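Local coordinates for M152 protein (Murid herpesvirus 1, PDB 4G59) that is an MHC class I-like viral glycoprotein that probably serves immune evasion by binding a host surface protein and keeping it from display to lymphocytes, at residues Y186-N191 with F248-S253; V197-R202 with A260-S265; N215-Y220 with R240-S245; K221-Y226 with L231-W236. One frame throughout, in Å; residues are numbered along the deposited sequence.

The four contacts show how one immunoglobulin-like sandwich is assembled. Interactions 1 and 2, whose centres lie about 2 Å apart, join the same pair of sheets through neighbouring strands: 185-191 and 196-203 in one, 250-253 and 258-264 in the other. A probable hydrogen bond between Ser190 OG and Tyr264 OH (2.6 Å) ties them together. Interaction 4, centred about 12 Å from interaction 1, is the hairpin that completes the first sheet; Thr200 OG1 reaches its Glu234 OE1 at 2.7 Å. Interaction 3, about 13 Å from interaction 1 between centres, closes one end of the sandwich. A protein-attached glycan lies about 5 Å from the Lys221 side chain.

Interaction 1. Residues Y186-N191 with F248-S253; sequences YSLYSN and FAFVIS
In Leu188 and Phe250 the first torsion swings CG away from the residue's own carbonyl carbon and beside its N (chi1 -68° and -71°), and these two matching turns bring a methyl of one strand against a ring of the other. The second torsion of Leu188, 171°, carries CD1 onward along the chain, leaving CD2 as the branch that touches. This methyl sits 3.8 Å from Phe250 CD2 and almost as near Phe250 CE2, meeting the ring at a slant.

Further along, the pairing repeats with the aromatic partner exchanged. Here the ring belongs to Tyr186, and Ile252 sends the end of its longer branch to the ring's edge, CD1 lying 4.0 Å from Tyr186 CD1 and close to the ring plane. The Tyr186 hydroxyl takes no part and is held by Pro181 O. The backbones stay far apart, with Leu188 CA and Phe250 CA separated by 9.6 Å, so the strands are joined through side chains alone. Cys199 packs on Phe250 from the strand next to 185-191, while Leu213 reaches the same ring from the strand next to 250-253. Two strands from different sheets, meeting through every second residue over an apolar interior, are typical of a beta sandwich, here consistent with the immunoglobulin-like domain of MHC class I-like proteins.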
loop_
_atom_site.group_PDB
_atom_site.type_symbol
_atom_site.label_atom_id
_atom_site.label_comp_id
_atom_site.label_asym_id
_atom_site.label_seq_id
_atom_site.Cartn_x
_atom_site.Cartn_y
_atom_site.Cartn_z
ATOM N N TYR B 186 -16.442 15.452 0.815
ATOM C CA TYR B 186 -16.509 14.685 -0.416
ATOM C C TYR B 186 -16.192 15.586 -1.603
ATOM O O TYR B 186 -16.543 16.762 -1.596
ATOM C CB TYR B 186 -17.900 14.116 -0.577
ATOM C CG TYR B 186 -18.396 13.349 0.625
ATOM C CD1 TYR B 186 -18.254 11.975 0.695
ATOM C CD2 TYR B 186 -19.019 13.992 1.682
ATOM C CE1 TYR B 186 -18.710 11.254 1.800
ATOM C CE2 TYR B 186 -19.474 13.281 2.790
ATOM C CZ TYR B 186 -19.326 11.903 2.826
ATOM O OH TYR B 186 -19.760 11.167 3.901
ATOM N N SER B 187 -15.506 15.048 -2.610
ATOM C CA SER B 187 -15.190 15.838 -3.812
ATOM C C SER B 187 -15.029 14.964 -5.059
ATOM O O SER B 187 -14.736 13.770 -4.959
ATOM C CB SER B 187 -13.950 16.714 -3.587
ATOM O OG SER B 187 -12.780 15.965 -3.342
ATOM N N LEU B 188 -15.264 15.549 -6.224
ATOM C CA LEU B 188 -15.049 14.856 -7.482
ATOM C C LEU B 188 -14.124 15.698 -8.346
ATOM O O LEU B 188 -14.144 16.926 -8.259
ATOM C CB LEU B 188 -16.374 14.676 -8.223
ATOM C CG LEU B 188 -17.443 13.755 -7.669
ATOM C CD1 LEU B 188 -18.713 13.953 -8.483
ATOM C CD2 LEU B 188 -16.984 12.296 -7.702
ATOM N N TYR B 189 -13.331 15.050 -9.190
ATOM C CA TYR B 189 -12.582 15.777 -10.209
ATOM C C TYR B 189 -12.746 15.088 -11.545
ATOM O O TYR B 189 -12.671 13.850 -11.635
ATOM C CB TYR B 189 -11.095 15.818 -9.890
ATOM C CG TYR B 189 -10.325 16.685 -10.869
ATOM C CD1 TYR B 189 -10.321 18.068 -10.733
ATOM C CD2 TYR B 189 -9.605 16.138 -11.917
ATOM C CE1 TYR B 189 -9.628 18.879 -11.603
ATOM C CE2 TYR B 189 -8.899 16.955 -12.808
ATOM C CZ TYR B 189 -8.920 18.322 -12.636
ATOM O OH TYR B 189 -8.240 19.156 -13.491
ATOM N N SER B 190 -12.952 15.879 -12.587
ATOM C CA SER B 190 -12.988 15.336 -13.938
ATOM C C SER B 190 -11.829 15.885 -14.724
ATOM O O SER B 190 -11.648 17.096 -14.815
ATOM C CB SER B 190 -14.292 15.681 -14.633
ATOM O OG SER B 190 -15.357 15.034 -13.991
ATOM N N ASN B 191 -11.024 14.991 -15.270
ATOM C CA ASN B 191 -9.959 15.405 -16.165
ATOM C C ASN B 191 -10.459 15.192 -17.585
ATOM O O ASN B 191 -10.596 14.044 -18.046
ATOM C CB ASN B 191 -8.687 14.605 -15.884
ATOM C CG ASN B 191 -7.503 15.069 -16.715
ATOM O OD1 ASN B 191 -7.630 15.347 -17.913
ATOM N ND2 ASN B 191 -6.335 15.129 -16.087
ATOM N N PHE B 248 -22.982 7.746 -13.720
ATOM C CA PHE B 248 -22.324 6.860 -12.776
ATOM C C PHE B 248 -22.473 7.456 -11.388
ATOM O O PHE B 248 -22.724 8.657 -11.232
ATOM C CB PHE B 248 -20.837 6.751 -13.116
ATOM C CG PHE B 248 -20.122 8.068 -13.080
ATOM C CD1 PHE B 248 -19.530 8.524 -11.912
ATOM C CD2 PHE B 248 -20.052 8.858 -14.211
ATOM C CE1 PHE B 248 -18.885 9.730 -11.883
ATOM C CE2 PHE B 248 -19.404 10.061 -14.181
ATOM C CZ PHE B 248 -18.826 10.499 -13.019
ATOM N N ALA B 249 -22.312 6.625 -10.369
ATOM C CA ALA B 249 -22.219 7.162 -9.022
ATOM C C ALA B 249 -21.222 6.367 -8.224
ATOM O O ALA B 249 -21.163 5.134 -8.325
ATOM C CB ALA B 249 -23.576 7.181 -8.330
ATOM N N PHE B 250 -20.420 7.078 -7.440
ATOM C CA PHE B 250 -19.519 6.402 -6.521
ATOM C C PHE B 250 -20.317 6.075 -5.280
ATOM O O PHE B 250 -21.069 6.916 -4.792
ATOM C CB PHE B 250 -18.351 7.316 -6.167
ATOM C CG PHE B 250 -17.374 7.518 -7.302
ATOM C CD1 PHE B 250 -16.300 6.671 -7.454
ATOM C CD2 PHE B 250 -17.534 8.562 -8.205
ATOM C CE1 PHE B 250 -15.391 6.849 -8.491
ATOM C CE2 PHE B 250 -16.626 8.747 -9.263
ATOM C CZ PHE B 250 -15.555 7.891 -9.402
ATOM N N VAL B 251 -20.175 4.855 -4.774
ATOM C CA VAL B 251 -20.791 4.493 -3.500
ATOM C C VAL B 251 -19.695 4.267 -2.474
ATOM O O VAL B 251 -18.753 3.503 -2.713
ATOM C CB VAL B 251 -21.687 3.246 -3.599
ATOM C CG1 VAL B 251 -22.340 2.953 -2.245
ATOM C CG2 VAL B 251 -22.751 3.458 -4.648
ATOM N N ILE B 252 -19.822 4.965 -1.347
ATOM C CA ILE B 252 -18.868 4.873 -0.258
ATOM C C ILE B 252 -19.618 4.296 0.916
ATOM O O ILE B 252 -20.610 4.871 1.362
ATOM C CB ILE B 252 -18.351 6.256 0.119
ATOM C CG1 ILE B 252 -17.643 6.899 -1.068
ATOM C CG2 ILE B 252 -17.383 6.151 1.254
ATOM C CD1 ILE B 252 -17.310 8.384 -0.865
ATOM N N SER B 253 -19.175 3.153 1.413
ATOM C CA SER B 253 -19.908 2.496 2.477
ATOM C C SER B 253 -19.060 2.257 3.724
ATOM O O SER B 253 -17.867 1.977 3.645
ATOM C CB SER B 253 -20.494 1.191 1.970
ATOM O OG SER B 253 -19.478 0.231 1.878
#

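Interaction 2. Residues V197-R202 with A260-S265; sequences VSCTMR and ATVKYS
Cys199 lays its sulfur against the branch point of Val262, SG lying 4.0 Å from Val262 CB and 4.1 Å from Val262 CG2. With SG turned opposite its own N (chi1 -180°), the thiol projects into the interior between the sheets, where it packs as an apolar group. The cysteine takes part in neither disulfide of this chain and meets Val262 by van der Waals contact.

A looser touch follows one step along each strand's inward side. Val197 CG1 approaches the phenolic end of Tyr264 obliquely, 4.4 Å from its OH and 4.5 Å from its CE1. The Tyr264 CB does not point straight at the other strand, yet the length of the side chain brings the ring end across. Its hydroxyl is tied to Ser190 OG, which would limit the swing of the ring.

The pair thus stands at the middle of the sandwich. Phe250, on the strand beside 258-264, packs against Val197, and Ile252 touches Val262. Leu188 of strand 185-191 meets Tyr264, while Met5 of the N-terminal strand 5-11 touches Val262 at the neighbouring position in its sheet.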
loop_
_atom_site.group_PDB
_atom_site.type_symbol
_atom_site.label_atom_id
_atom_site.label_comp_id
_atom_site.label_asym_id
_atom_site.label_seq_id
_atom_site.Cartn_x
_atom_site.Cartn_y
_atom_site.Cartn_z
ATOM N N VAL B 197 -12.084 10.282 -13.867
ATOM C CA VAL B 197 -12.783 10.951 -12.778
ATOM C C VAL B 197 -12.270 10.361 -11.466
ATOM O O VAL B 197 -12.188 9.138 -11.320
ATOM C CB VAL B 197 -14.297 10.729 -12.862
ATOM C CG1 VAL B 197 -15.010 11.432 -11.699
ATOM C CG2 VAL B 197 -14.835 11.240 -14.191
ATOM N N SER B 198 -11.910 11.219 -10.520
ATOM C CA SER B 198 -11.534 10.755 -9.184
ATOM C C SER B 198 -12.655 11.095 -8.217
ATOM O O SER B 198 -13.352 12.113 -8.401
ATOM C CB SER B 198 -10.245 11.425 -8.695
ATOM O OG SER B 198 -10.388 12.836 -8.608
ATOM N N CYS B 199 -12.852 10.245 -7.208
ATOM C CA CYS B 199 -13.747 10.590 -6.092
ATOM C C CYS B 199 -12.955 10.534 -4.796
ATOM O O CYS B 199 -12.237 9.552 -4.547
ATOM C CB CYS B 199 -14.919 9.610 -6.018
ATOM S SG CYS B 199 -16.114 9.936 -4.673
ATOM N N THR B 200 -13.096 11.562 -3.960
ATOM C CA THR B 200 -12.325 11.620 -2.705
ATOM C C THR B 200 -13.188 11.866 -1.466
ATOM O O THR B 200 -14.061 12.748 -1.482
ATOM C CB THR B 200 -11.256 12.713 -2.777
ATOM O OG1 THR B 200 -10.460 12.518 -3.949
ATOM C CG2 THR B 200 -10.336 12.660 -1.561
ATOM N N MET B 201 -12.953 11.081 -0.414
ATOM C CA MET B 201 -13.508 11.361 0.906
ATOM C C MET B 201 -12.388 11.597 1.935
ATOM O O MET B 201 -11.560 10.705 2.190
ATOM C CB MET B 201 -14.399 10.236 1.402
ATOM C CG MET B 201 -15.068 10.623 2.710
ATOM S SD MET B 201 -16.255 9.399 3.280
ATOM C CE MET B 201 -15.159 8.187 4.018
ATOM N N ARG B 202 -12.350 12.801 2.506
ATOM C CA ARG B 202 -11.430 13.108 3.605
ATOM C C ARG B 202 -12.201 12.986 4.906
ATOM O O ARG B 202 -13.342 13.451 5.011
ATOM C CB ARG B 202 -10.862 14.518 3.476
ATOM C CG ARG B 202 -9.863 14.668 2.326
ATOM C CD ARG B 202 -9.526 16.141 2.062
ATOM N NE ARG B 202 -8.491 16.259 1.042
ATOM C CZ ARG B 202 -8.723 16.244 -0.272
ATOM N NH1 ARG B 202 -9.962 16.134 -0.737
ATOM N NH2 ARG B 202 -7.716 16.347 -1.130
ATOM N N ALA B 260 -22.840 6.595 1.360
ATOM C CA ALA B 260 -23.114 7.835 0.646
ATOM C C ALA B 260 -22.911 7.635 -0.845
ATOM O O ALA B 260 -21.988 6.935 -1.272
ATOM C CB ALA B 260 -22.221 8.948 1.147
ATOM N N THR B 261 -23.775 8.245 -1.648
ATOM C CA THR B 261 -23.567 8.223 -3.088
ATOM C C THR B 261 -23.011 9.591 -3.443
ATOM O O THR B 261 -23.456 10.617 -2.885
ATOM C CB THR B 261 -24.869 7.957 -3.862
ATOM O OG1 THR B 261 -25.822 8.964 -3.519
ATOM C CG2 THR B 261 -25.451 6.618 -3.482
ATOM N N VAL B 262 -22.023 9.606 -4.340
ATOM C CA VAL B 262 -21.433 10.864 -4.771
ATOM C C VAL B 262 -21.461 10.833 -6.281
ATOM O O VAL B 262 -20.979 9.872 -6.888
ATOM C CB VAL B 262 -19.976 11.023 -4.310
ATOM C CG1 VAL B 262 -19.540 12.461 -4.471
ATOM C CG2 VAL B 262 -19.790 10.572 -2.866
ATOM N N LYS B 263 -22.028 11.875 -6.887
ATOM C CA LYS B 263 -22.143 11.923 -8.340
ATOM C C LYS B 263 -22.427 13.333 -8.796
ATOM O O LYS B 263 -22.591 14.217 -7.960
ATOM C CB LYS B 263 -23.269 11.014 -8.795
ATOM C CG LYS B 263 -24.608 11.490 -8.341
ATOM C CD LYS B 263 -25.681 10.704 -9.045
ATOM C CE LYS B 263 -27.032 11.340 -8.777
ATOM N NZ LYS B 263 -27.168 12.756 -9.264
ATOM N N TYR B 264 -22.465 13.559 -10.108
ATOM C CA TYR B 264 -22.815 14.878 -10.643
ATOM C C TYR B 264 -24.328 14.973 -10.946
ATOM O O TYR B 264 -24.945 13.992 -11.388
ATOM C CB TYR B 264 -22.038 15.155 -11.937
ATOM C CG TYR B 264 -20.528 15.258 -11.834
ATOM C CD1 TYR B 264 -19.713 14.271 -12.377
ATOM C CD2 TYR B 264 -19.917 16.367 -11.249
ATOM C CE1 TYR B 264 -18.323 14.364 -12.313
ATOM C CE2 TYR B 264 -18.526 16.477 -11.177
ATOM C CZ TYR B 264 -17.734 15.468 -11.713
ATOM O OH TYR B 264 -16.352 15.573 -11.650
ATOM N N SER B 265 -24.926 16.139 -10.717
ATOM C CA SER B 265 -26.294 16.379 -11.205
ATOM C C SER B 265 -26.451 17.777 -11.774
ATOM O O SER B 265 -25.619 18.644 -11.499
ATOM C CB SER B 265 -27.353 16.130 -10.123
ATOM O OG SER B 265 -27.679 14.754 -10.010
#

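Interaction 3. Residues N215-Y220 with R240-S245; sequences NGVDIY and RDLNGS
This is a loop-to-loop apolar contact at one end of the immunoglobulin-like sandwich, where the connection between strands 210-213 and 220-225 meets the connection between 231-238 and 250-253. Neither segment offers the other a hydrogen bond, and the meeting rests chiefly on Val217. Both of its methyls lie by Asp241: CG1, placed opposite the backbone N (chi1 170°), is 4.0 Å from Asp241 CB, and CG2 is 3.9 Å from Asp241 O. CG2 also touches Leu242 CD2 at 3.7 Å, the two side chains crossing at about a right angle.

Leu242 is the buried member of the group and serves two sides with its two branches. CD2 faces Val217. Leu242 CD1 lies 3.7 Å from Phe248 CB, linking the loop to the segment that leads into strand 250-253. Leu237 of strand 231-238 packs on it as well. Asn215 and Asp241 are exposed to solvent, and Asn215 ND2 comes within 4.3 Å of Leu242 CD2. The turn carrying the valine is closed from within as an Asx turn: Asn215 OD1 accepts a weak but fairly straight bond from Val217 N, 3.3 Å long and with 164° at the hydrogen.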
loop_
_atom_site.group_PDB
_atom_site.type_symbol
_atom_site.label_atom_id
_atom_site.label_comp_id
_atom_site.label_asym_id
_atom_site.label_seq_id
_atom_site.Cartn_x
_atom_site.Cartn_y
_atom_site.Cartn_z
ATOM N N ASN B 215 -22.867 0.769 -10.614
ATOM C CA ASN B 215 -23.214 -0.239 -11.610
ATOM C C ASN B 215 -22.223 -1.395 -11.686
ATOM O O ASN B 215 -22.363 -2.269 -12.535
ATOM C CB ASN B 215 -23.435 0.401 -12.993
ATOM C CG ASN B 215 -22.135 0.794 -13.679
ATOM O OD1 ASN B 215 -21.097 0.977 -13.034
ATOM N ND2 ASN B 215 -22.186 0.928 -15.000
ATOM N N GLY B 216 -21.215 -1.399 -10.813
ATOM C CA GLY B 216 -20.308 -2.533 -10.728
ATOM C C GLY B 216 -18.993 -2.413 -11.485
ATOM O O GLY B 216 -18.069 -3.222 -11.286
ATOM N N VAL B 217 -18.900 -1.421 -12.361
ATOM C CA VAL B 217 -17.664 -1.175 -13.110
ATOM C C VAL B 217 -16.470 -1.028 -12.176
ATOM O O VAL B 217 -16.560 -0.287 -11.195
ATOM C CB VAL B 217 -17.778 0.109 -13.924
ATOM C CG1 VAL B 217 -16.420 0.483 -14.510
ATOM C CG2 VAL B 217 -18.805 -0.064 -15.019
ATOM N N ASP B 218 -15.357 -1.708 -12.462
ATOM C CA ASP B 218 -14.195 -1.628 -11.564
ATOM C C ASP B 218 -13.577 -0.227 -11.515
ATOM O O ASP B 218 -13.565 0.512 -12.507
ATOM C CB ASP B 218 -13.129 -2.670 -11.908
ATOM C CG ASP B 218 -13.569 -4.088 -11.574
ATOM O OD1 ASP B 218 -14.284 -4.267 -10.559
ATOM O OD2 ASP B 218 -13.199 -5.020 -12.330
ATOM N N ILE B 219 -13.096 0.136 -10.336
ATOM C CA ILE B 219 -12.347 1.365 -10.139
ATOM C C ILE B 219 -11.114 1.020 -9.324
ATOM O O ILE B 219 -11.038 -0.042 -8.713
ATOM C CB ILE B 219 -13.169 2.422 -9.370
ATOM C CG1 ILE B 219 -13.699 1.852 -8.056
ATOM C CG2 ILE B 219 -14.328 2.930 -10.210
ATOM C CD1 ILE B 219 -14.615 2.827 -7.355
ATOM N N TYR B 220 -10.151 1.925 -9.316
ATOM C CA TYR B 220 -8.947 1.742 -8.546
ATOM C C TYR B 220 -9.103 2.613 -7.303
ATOM O O TYR B 220 -9.488 3.775 -7.405
ATOM C CB TYR B 220 -7.750 2.184 -9.393
ATOM C CG TYR B 220 -6.450 2.170 -8.633
ATOM C CD1 TYR B 220 -5.977 1.006 -8.068
ATOM C CD2 TYR B 220 -5.699 3.328 -8.481
ATOM C CE1 TYR B 220 -4.800 0.989 -7.364
ATOM C CE2 TYR B 220 -4.513 3.321 -7.777
ATOM C CZ TYR B 220 -4.077 2.150 -7.219
ATOM O OH TYR B 220 -2.893 2.136 -6.525
ATOM N N ARG B 240 -15.350 5.466 -20.286
ATOM C CA ARG B 240 -15.036 4.602 -21.404
ATOM C C ARG B 240 -14.712 3.241 -20.846
ATOM O O ARG B 240 -14.234 2.377 -21.559
ATOM C CB ARG B 240 -13.747 5.046 -22.097
ATOM C CG ARG B 240 -12.458 4.487 -21.540
ATOM C CD ARG B 240 -11.352 4.635 -22.583
ATOM N NE ARG B 240 -10.019 4.307 -22.083
ATOM C CZ ARG B 240 -9.040 5.192 -21.923
ATOM N NH1 ARG B 240 -9.239 6.468 -22.228
ATOM N NH2 ARG B 240 -7.863 4.805 -21.461
ATOM N N ASP B 241 -15.031 3.041 -19.576
ATOM C CA ASP B 241 -15.030 1.718 -19.006
ATOM C C ASP B 241 -16.519 1.682 -18.786
ATOM O O ASP B 241 -17.094 0.651 -18.479
ATOM C CB ASP B 241 -14.281 1.598 -17.687
ATOM C CG ASP B 241 -12.846 1.180 -17.874
ATOM O OD1 ASP B 241 -12.466 0.881 -19.013
ATOM O OD2 ASP B 241 -12.093 1.149 -16.889
ATOM N N LEU B 242 -17.133 2.845 -18.959
ATOM C CA LEU B 242 -18.575 3.001 -18.834
ATOM C C LEU B 242 -19.300 2.721 -20.154
ATOM O O LEU B 242 -20.534 2.701 -20.202
ATOM C CB LEU B 242 -18.922 4.404 -18.321
ATOM C CG LEU B 242 -18.578 4.686 -16.852
ATOM C CD1 LEU B 242 -19.329 5.889 -16.346
ATOM C CD2 LEU B 242 -18.871 3.471 -15.975
ATOM N N ASN B 243 -18.522 2.489 -21.210
ATOM C CA ASN B 243 -19.052 2.247 -22.550
ATOM C C ASN B 243 -20.036 3.331 -22.978
ATOM O O ASN B 243 -21.248 3.123 -22.953
ATOM C CB ASN B 243 -19.709 0.861 -22.654
ATOM C CG ASN B 243 -18.810 -0.265 -22.153
ATOM O OD1 ASN B 243 -17.583 -0.181 -22.213
ATOM N ND2 ASN B 243 -19.428 -1.332 -21.659
ATOM N N GLY B 244 -19.510 4.498 -23.339
ATOM C CA GLY B 244 -20.325 5.567 -23.893
ATOM C C GLY B 244 -21.220 6.317 -22.922
ATOM O O GLY B 244 -21.548 7.482 -23.153
ATOM N N SER B 245 -21.631 5.657 -21.843
ATOM C CA SER B 245 -22.471 6.308 -20.851
ATOM C C SER B 245 -21.687 7.375 -20.102
ATOM O O SER B 245 -20.477 7.527 -20.289
ATOM C CB SER B 245 -23.070 5.298 -19.874
ATOM O OG SER B 245 -23.896 5.948 -18.923
#

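Interaction 4. Residues K221-Y226 with L231-W236; sequences KYMRMY and LKVEAW
Tyr222 and Glu234 form the dense half of this antiparallel hairpin, lying side by side and pointing the same way from a hydrogen-bonded pair whose backbone bonds run in both directions. The tyrosine takes the crowded position between its own N and carbonyl carbon (chi1 48°), which leans its ring across the neighbouring strand with Glu234 O beneath one face. Over the other lies Arg224 NH2, 3.7 Å above the ring plane. Tyr222 OH accepts a straight bond from Trp236 NE1 (3.2 Å, 163°), in the plane of the indole, and donates to Glu234 OE2; that second separation, modelled at 2.4 Å, is too short to trust in detail. Nearby, Lys232 bends past Tyr226, CB at the edge of its ring and CE 3.1 Å from Tyr226 OH, and Lys232 NZ makes a long ion pair with Glu234 OE2.

The opposite face is apolar and turned to the other sheet: Met223 CE comes to 3.4 Å from Leu231 CD2, and Val233 and Ala235 pack on Ile211. Looseness is confined to the exposed Lys221 end, where Lys221 CB lies 4.0 Å from Ala235 CB while the amine goes to Ile211 O.

The partner protein covers the dense face: an acidic side chain salt-bridges Arg224 NE, and an aromatic one stacks on Trp236. Strand 220-225 is the outermost strand of its sheet within this chain, and strand 231-238 lies between it and 196-203, from which Thr200 OG1 bonds Glu234 OE1.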
loop_
_atom_site.group_PDB
_atom_site.type_symbol
_atom_site.label_atom_id
_atom_site.label_comp_id
_atom_site.label_asym_id
_atom_site.label_seq_id
_atom_site.Cartn_x
_atom_site.Cartn_y
_atom_site.Cartn_z
ATOM N N LYS B 221 -8.831 2.048 -6.133
ATOM C CA LYS B 221 -9.100 2.745 -4.879
ATOM C C LYS B 221 -7.985 2.474 -3.909
ATOM O O LYS B 221 -7.293 1.456 -4.027
ATOM C CB LYS B 221 -10.411 2.273 -4.248
ATOM C CG LYS B 221 -10.661 0.793 -4.396
ATOM C CD LYS B 221 -11.542 0.232 -3.294
ATOM C CE LYS B 221 -12.109 -1.126 -3.712
ATOM N NZ LYS B 221 -12.996 -1.050 -4.921
ATOM N N TYR B 222 -7.829 3.360 -2.928
ATOM C CA TYR B 222 -6.824 3.164 -1.892
ATOM C C TYR B 222 -7.141 4.121 -0.764
ATOM O O TYR B 222 -7.998 4.991 -0.931
ATOM C CB TYR B 222 -5.434 3.456 -2.457
ATOM C CG TYR B 222 -5.370 4.757 -3.226
ATOM C CD1 TYR B 222 -5.333 5.974 -2.562
ATOM C CD2 TYR B 222 -5.348 4.765 -4.613
ATOM C CE1 TYR B 222 -5.277 7.170 -3.251
ATOM C CE2 TYR B 222 -5.295 5.953 -5.316
ATOM C CZ TYR B 222 -5.255 7.151 -4.630
ATOM O OH TYR B 222 -5.203 8.339 -5.312
ATOM N N MET B 223 -6.464 3.974 0.373
ATOM C CA MET B 223 -6.603 4.906 1.500
ATOM C C MET B 223 -5.233 5.491 1.842
ATOM O O MET B 223 -4.213 4.826 1.691
ATOM C CB MET B 223 -7.201 4.234 2.752
ATOM C CG MET B 223 -8.680 3.860 2.668
ATOM S SD MET B 223 -9.333 3.107 4.198
ATOM C CE MET B 223 -9.240 4.505 5.306
ATOM N N ARG B 224 -5.207 6.737 2.304
ATOM C CA ARG B 224 -3.966 7.353 2.777
ATOM C C ARG B 224 -4.139 7.844 4.206
ATOM O O ARG B 224 -5.168 8.452 4.537
ATOM C CB ARG B 224 -3.568 8.525 1.873
ATOM C CG ARG B 224 -3.422 8.165 0.404
ATOM C CD ARG B 224 -2.238 7.245 0.183
ATOM N NE ARG B 224 -1.983 7.003 -1.242
ATOM C CZ ARG B 224 -1.900 5.794 -1.786
ATOM N NH1 ARG B 224 -2.039 4.718 -1.036
ATOM N NH2 ARG B 224 -1.675 5.657 -3.074
ATOM N N MET B 225 -3.142 7.598 5.049
ATOM C CA MET B 225 -3.174 8.094 6.423
ATOM C C MET B 225 -2.132 9.195 6.545
ATOM O O MET B 225 -0.985 9.011 6.107
ATOM C CB MET B 225 -2.853 6.962 7.414
ATOM C CG MET B 225 -3.244 7.296 8.857
ATOM S SD MET B 225 -2.534 6.076 9.978
ATOM C CE MET B 225 -2.863 4.687 9.003
ATOM N N TYR B 226 -2.512 10.334 7.118
ATOM C CA TYR B 226 -1.592 11.467 7.267
ATOM C C TYR B 226 -1.279 11.796 8.726
ATOM O O TYR B 226 -1.785 11.148 9.634
ATOM C CB TYR B 226 -2.160 12.733 6.611
ATOM C CG TYR B 226 -2.392 12.584 5.136
ATOM C CD1 TYR B 226 -1.371 12.811 4.233
ATOM C CD2 TYR B 226 -3.645 12.221 4.643
ATOM C CE1 TYR B 226 -1.581 12.666 2.886
ATOM C CE2 TYR B 226 -3.861 12.083 3.293
ATOM C CZ TYR B 226 -2.824 12.299 2.425
ATOM O OH TYR B 226 -3.030 12.161 1.079
ATOM N N LEU B 231 -7.457 11.155 7.365
ATOM C CA LEU B 231 -7.512 10.019 6.429
ATOM C C LEU B 231 -8.099 10.451 5.110
ATOM O O LEU B 231 -8.888 11.414 5.060
ATOM C CB LEU B 231 -8.420 8.903 6.929
ATOM C CG LEU B 231 -8.158 7.974 8.083
ATOM C CD1 LEU B 231 -8.557 8.630 9.332
ATOM C CD2 LEU B 231 -9.040 6.773 7.868
ATOM N N LYS B 232 -7.775 9.695 4.062
ATOM C CA LYS B 232 -8.288 9.963 2.728
ATOM C C LYS B 232 -8.647 8.655 2.038
ATOM O O LYS B 232 -7.815 7.752 1.946
ATOM C CB LYS B 232 -7.235 10.717 1.913
ATOM C CG LYS B 232 -7.530 10.869 0.435
ATOM C CD LYS B 232 -7.270 12.303 -0.018
ATOM C CE LYS B 232 -5.798 12.649 -0.214
ATOM N NZ LYS B 232 -5.246 11.954 -1.402
ATOM N N VAL B 233 -9.888 8.564 1.557
ATOM C CA VAL B 233 -10.344 7.437 0.732
ATOM C C VAL B 233 -10.474 8.003 -0.664
ATOM O O VAL B 233 -11.074 9.057 -0.846
ATOM C CB VAL B 233 -11.716 6.903 1.186
ATOM C CG1 VAL B 233 -12.175 5.743 0.279
ATOM C CG2 VAL B 233 -11.654 6.480 2.643
ATOM N N GLU B 234 -9.898 7.329 -1.654
ATOM C CA GLU B 234 -9.858 7.913 -2.987
ATOM C C GLU B 234 -10.024 6.822 -4.011
ATOM O O GLU B 234 -9.548 5.711 -3.799
ATOM C CB GLU B 234 -8.537 8.656 -3.204
ATOM C CG GLU B 234 -8.461 9.466 -4.508
ATOM C CD GLU B 234 -7.479 10.629 -4.411
ATOM O OE1 GLU B 234 -7.913 11.778 -4.151
ATOM O OE2 GLU B 234 -6.267 10.395 -4.580
ATOM N N ALA B 235 -10.707 7.126 -5.116
ATOM C CA ALA B 235 -10.929 6.132 -6.182
ATOM C C ALA B 235 -10.877 6.788 -7.541
ATOM O O ALA B 235 -11.207 7.970 -7.671
ATOM C CB ALA B 235 -12.272 5.393 -6.007
ATOM N N TRP B 236 -10.501 6.013 -8.552
ATOM C CA TRP B 236 -10.379 6.515 -9.910
ATOM C C TRP B 236 -11.215 5.720 -10.905
ATOM O O TRP B 236 -11.189 4.479 -10.910
ATOM C CB TRP B 236 -8.919 6.464 -10.338
ATOM C CG TRP B 236 -8.090 7.476 -9.627
ATOM C CD1 TRP B 236 -7.404 7.306 -8.461
ATOM C CD2 TRP B 236 -7.860 8.828 -10.040
ATOM N NE1 TRP B 236 -6.754 8.474 -8.122
ATOM C CE2 TRP B 236 -7.021 9.427 -9.073
ATOM C CE3 TRP B 236 -8.285 9.595 -11.121
ATOM C CZ2 TRP B 236 -6.600 10.768 -9.166
ATOM C CZ3 TRP B 236 -7.860 10.927 -11.217
ATOM C CH2 TRP B 236 -7.031 11.495 -10.247
#